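Local atomic coordinates of putative exported protein (Bordetella pertussis Tohama I, PDB entry 2PFZ), a protein that binds pyroglutamic acid as the extracytoplasmic solute receptor of a tripartite ATP-independent periplasmic (TRAP) transport system, to which it probably delivers the ligand. Residues A97-P100 with F101-K105; K104-S108 with Q109-L113. All coordinates share one frame; numbering follows the deposited sequence.

Interaction 1 (A97-P100 with F101-K105); sequences AQKP and FLEKK
Three i to i+4 backbone hydrogen bonds carry the helix past P100: L102 N to Q98 O at 3.0 Å, E103 N to K99 O at 2.9 Å and K104 N to P100 O at 2.9 Å. P100 has no N-H to give to the preceding turn, and the helix kinks there.

Among the side chains, K99 and E103 pass each other at a slant. E103 CG lies 3.3 Å from K99 O, and OE1 comes to 3.8 Å from K99 CG. K99 runs fully extended, which carries its NZ beyond the carboxylate: NZ and E103 OE1 stay 5.0 Å apart, so any attraction between the charges is at long range.

The F101 ring packs back along the helix. With CG anti to its carbonyl carbon (chi1 -65°), the edge carrying CD2 lies 3.8 Å from A97 O, and P100 CB makes an apolar contact with the same CD2 at 4.4 Å. Beyond these segments the ring packs on A293 and M294, while the Q98 amide bonds V75 O and K207 NZ. The proline-kinked helix 88-107 is thus packed between helix 289-299, reached by A97 and F101, and strand 111-118, whose L113 meets K99, L102 and E103.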
# COMPACT_ATOMS: atom_id res chain seq x y z
N ALA A 97 -12.79 -6.42 7.78
CA ALA A 97 -13.48 -5.46 8.64
C ALA A 97 -13.70 -4.08 7.94
O ALA A 97 -14.78 -3.45 8.05
CB ALA A 97 -12.69 -5.27 9.92
N GLN A 98 -12.68 -3.65 7.21
CA GLN A 98 -12.69 -2.34 6.53
C GLN A 98 -13.52 -2.32 5.26
O GLN A 98 -14.08 -1.29 4.87
CB GLN A 98 -11.25 -2.00 6.13
CG GLN A 98 -11.01 -0.68 5.41
CD GLN A 98 -9.56 -0.56 4.91
OE1 GLN A 98 -8.94 -1.57 4.57
NE2 GLN A 98 -9.03 0.67 4.85
N LYS A 99 -13.57 -3.47 4.61
CA LYS A 99 -14.02 -3.56 3.21
C LYS A 99 -15.42 -2.96 2.98
O LYS A 99 -15.59 -2.18 2.06
CB LYS A 99 -13.96 -5.01 2.74
CG LYS A 99 -14.05 -5.15 1.23
CD LYS A 99 -14.01 -6.59 0.77
CE LYS A 99 -13.94 -6.66 -0.77
NZ LYS A 99 -13.85 -8.07 -1.30
N PRO A 100 -16.41 -3.32 3.82
CA PRO A 100 -17.75 -2.77 3.55
C PRO A 100 -17.80 -1.23 3.60
O PRO A 100 -18.53 -0.58 2.82
CB PRO A 100 -18.63 -3.38 4.66
CG PRO A 100 -17.85 -4.58 5.15
CD PRO A 100 -16.41 -4.22 4.99
N PHE A 101 -17.02 -0.65 4.50
CA PHE A 101 -16.93 0.80 4.61
C PHE A 101 -16.15 1.45 3.46
O PHE A 101 -16.48 2.56 3.05
CB PHE A 101 -16.36 1.18 5.97
CG PHE A 101 -17.26 0.80 7.12
CD1 PHE A 101 -18.19 1.71 7.63
CD2 PHE A 101 -17.19 -0.48 7.68
CE1 PHE A 101 -19.04 1.35 8.67
CE2 PHE A 101 -18.05 -0.84 8.73
CZ PHE A 101 -18.96 0.09 9.22
N LEU A 102 -15.09 0.78 2.99
CA LEU A 102 -14.35 1.20 1.80
C LEU A 102 -15.27 1.22 0.57
O LEU A 102 -15.33 2.20 -0.19
CB LEU A 102 -13.17 0.24 1.56
CG LEU A 102 -12.12 0.55 0.48
CD1 LEU A 102 -11.63 1.99 0.50
CD2 LEU A 102 -10.95 -0.38 0.64
N GLU A 103 -15.99 0.12 0.39
CA GLU A 103 -16.94 0.01 -0.72
C GLU A 103 -18.03 1.06 -0.65
O GLU A 103 -18.38 1.63 -1.67
CB GLU A 103 -17.56 -1.38 -0.76
CG GLU A 103 -16.59 -2.49 -1.08
CD GLU A 103 -17.28 -3.78 -1.37
OE1 GLU A 103 -17.41 -4.60 -0.45
OE2 GLU A 103 -17.73 -3.96 -2.51
N LYS A 104 -18.58 1.28 0.54
CA LYS A 104 -19.57 2.34 0.73
C LYS A 104 -19.02 3.72 0.34
O LYS A 104 -19.64 4.44 -0.46
CB LYS A 104 -20.11 2.32 2.17
CG LYS A 104 -21.03 3.50 2.53
CD LYS A 104 -21.52 3.43 3.95
CE LYS A 104 -22.55 4.50 4.29
NZ LYS A 104 -22.82 4.52 5.78
N LYS A 105 -17.85 4.07 0.88
CA LYS A 105 -17.23 5.36 0.56
C LYS A 105 -16.96 5.49 -0.93
O LYS A 105 -17.26 6.52 -1.52
CB LYS A 105 -15.94 5.56 1.37
CG LYS A 105 -15.16 6.85 1.01
CD LYS A 105 -15.85 8.08 1.59
CE LYS A 105 -15.23 9.36 1.06
NZ LYS A 105 -16.06 10.49 1.54

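Interaction 2 (K104-S108 with Q109-L113); sequences KKLAS and QGMML
A Schellman motif ends helix 88-107 and turns the chain into strand 111-118. Its outer bond runs from M111 N to L106 O (2.9 Å) and its inner one from G110 N to A107 O (3.0 Å), the latter also closing a type I turn over A107-G110. G110, at positive phi, is the C-prime residue. L106 O takes a second donor, Q109 N at 3.1 Å, and the two N-H groups approach from opposite faces of the carbonyl plane.

S108 adds a side-chain bond: with chi1 at 77°, OG swings back over the last turn and donates to K105 O at 2.6 Å. Q109 sends its extended chain obliquely across K105, where NE2 lies 3.9 Å from CE; the K105 ammonium has a weak, long ion pair with D73.

Beneath the turn, L106 forms the apolar link between helix and strand. Its CD2 meets M111 CE at 4.0 Å, the two side chains crossing nearly at right angles, and its CD1 rests 3.8 Å from L113 CB. L211 of strand 207-213 packs against both L106 and M111. Carbonyls that can no longer find an i+4 partner in the helix are thus supplied by turn amides and one serine hydroxyl, while leucine and methionine bury the inner side of the reversal.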
# COMPACT_ATOMS: atom_id res chain seq x y z
N LYS A 104 -18.58 1.28 0.54
CA LYS A 104 -19.57 2.34 0.73
C LYS A 104 -19.02 3.72 0.34
O LYS A 104 -19.64 4.44 -0.46
CB LYS A 104 -20.11 2.32 2.17
CG LYS A 104 -21.03 3.50 2.53
CD LYS A 104 -21.52 3.43 3.95
CE LYS A 104 -22.55 4.50 4.29
NZ LYS A 104 -22.82 4.52 5.78
N LYS A 105 -17.85 4.07 0.88
CA LYS A 105 -17.23 5.36 0.56
C LYS A 105 -16.96 5.49 -0.93
O LYS A 105 -17.26 6.52 -1.52
CB LYS A 105 -15.94 5.56 1.37
CG LYS A 105 -15.16 6.85 1.01
CD LYS A 105 -15.85 8.08 1.59
CE LYS A 105 -15.23 9.36 1.06
NZ LYS A 105 -16.06 10.49 1.54
N LEU A 106 -16.41 4.44 -1.54
CA LEU A 106 -16.14 4.48 -2.97
C LEU A 106 -17.43 4.63 -3.77
O LEU A 106 -17.47 5.38 -4.77
CB LEU A 106 -15.37 3.23 -3.42
CG LEU A 106 -13.87 3.18 -3.10
CD1 LEU A 106 -13.37 1.76 -3.30
CD2 LEU A 106 -13.06 4.17 -3.95
N ALA A 107 -18.47 3.92 -3.34
CA ALA A 107 -19.78 4.03 -4.01
C ALA A 107 -20.36 5.45 -4.03
O ALA A 107 -20.96 5.84 -5.05
CB ALA A 107 -20.78 3.05 -3.46
N SER A 108 -20.18 6.19 -2.93
CA SER A 108 -20.61 7.60 -2.82
C SER A 108 -19.96 8.54 -3.84
O SER A 108 -20.42 9.67 -4.04
CB SER A 108 -20.36 8.15 -1.40
OG SER A 108 -18.98 8.44 -1.22
N GLN A 109 -18.88 8.07 -4.46
CA GLN A 109 -18.17 8.82 -5.49
C GLN A 109 -18.14 8.05 -6.82
O GLN A 109 -17.24 8.25 -7.64
CB GLN A 109 -16.73 9.14 -5.04
CG GLN A 109 -16.63 10.04 -3.80
CD GLN A 109 -15.19 10.21 -3.30
OE1 GLN A 109 -14.27 9.46 -3.67
NE2 GLN A 109 -15.00 11.21 -2.42
N GLY A 110 -19.09 7.15 -7.02
CA GLY A 110 -19.24 6.44 -8.30
C GLY A 110 -18.16 5.43 -8.66
O GLY A 110 -17.93 5.19 -9.85
N MET A 111 -17.51 4.84 -7.66
CA MET A 111 -16.48 3.81 -7.91
C MET A 111 -16.77 2.48 -7.23
O MET A 111 -17.49 2.42 -6.23
CB MET A 111 -15.08 4.32 -7.50
CG MET A 111 -14.63 5.49 -8.34
SD MET A 111 -13.07 6.17 -7.83
CE MET A 111 -13.59 7.26 -6.51
N MET A 112 -16.19 1.43 -7.78
CA MET A 112 -16.22 0.10 -7.19
C MET A 112 -14.84 -0.36 -6.76
O MET A 112 -13.84 -0.03 -7.40
CB MET A 112 -16.73 -0.92 -8.20
CG MET A 112 -18.02 -0.52 -8.80
SD MET A 112 -18.46 -1.56 -10.20
CE MET A 112 -17.96 -3.16 -9.57
N LEU A 113 -14.81 -1.13 -5.68
CA LEU A 113 -13.58 -1.82 -5.26
C LEU A 113 -13.49 -3.16 -5.95
O LEU A 113 -14.31 -4.06 -5.69
CB LEU A 113 -13.55 -2.01 -3.75
CG LEU A 113 -12.37 -2.81 -3.15
CD1 LEU A 113 -11.02 -2.16 -3.48
CD2 LEU A 113 -12.56 -2.96 -1.64

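In the fold
Interactions 1 and 2 are consecutive parts of one helix-to-strand unit, sharing K104 and K105, with centres about 9 Å apart. The reversal in 104-113 brings strand 111-118 back along helix 88-107, so L113 packs on the earlier turn: its CD2 lies 3.8 Å from L102 CD2 and 3.9 Å from K99 CG. The strand is an outer member of an antiparallel sheet beside 207-213, and G110 and M112 bond K214 and V212 through the backbone. Neither contact lines the pyroglutamic acid pocket; the Q98 side chain is about 14 Å from the ligand. The chain leads there, however, since W119, a pocket residue, directly follows strand 111-118.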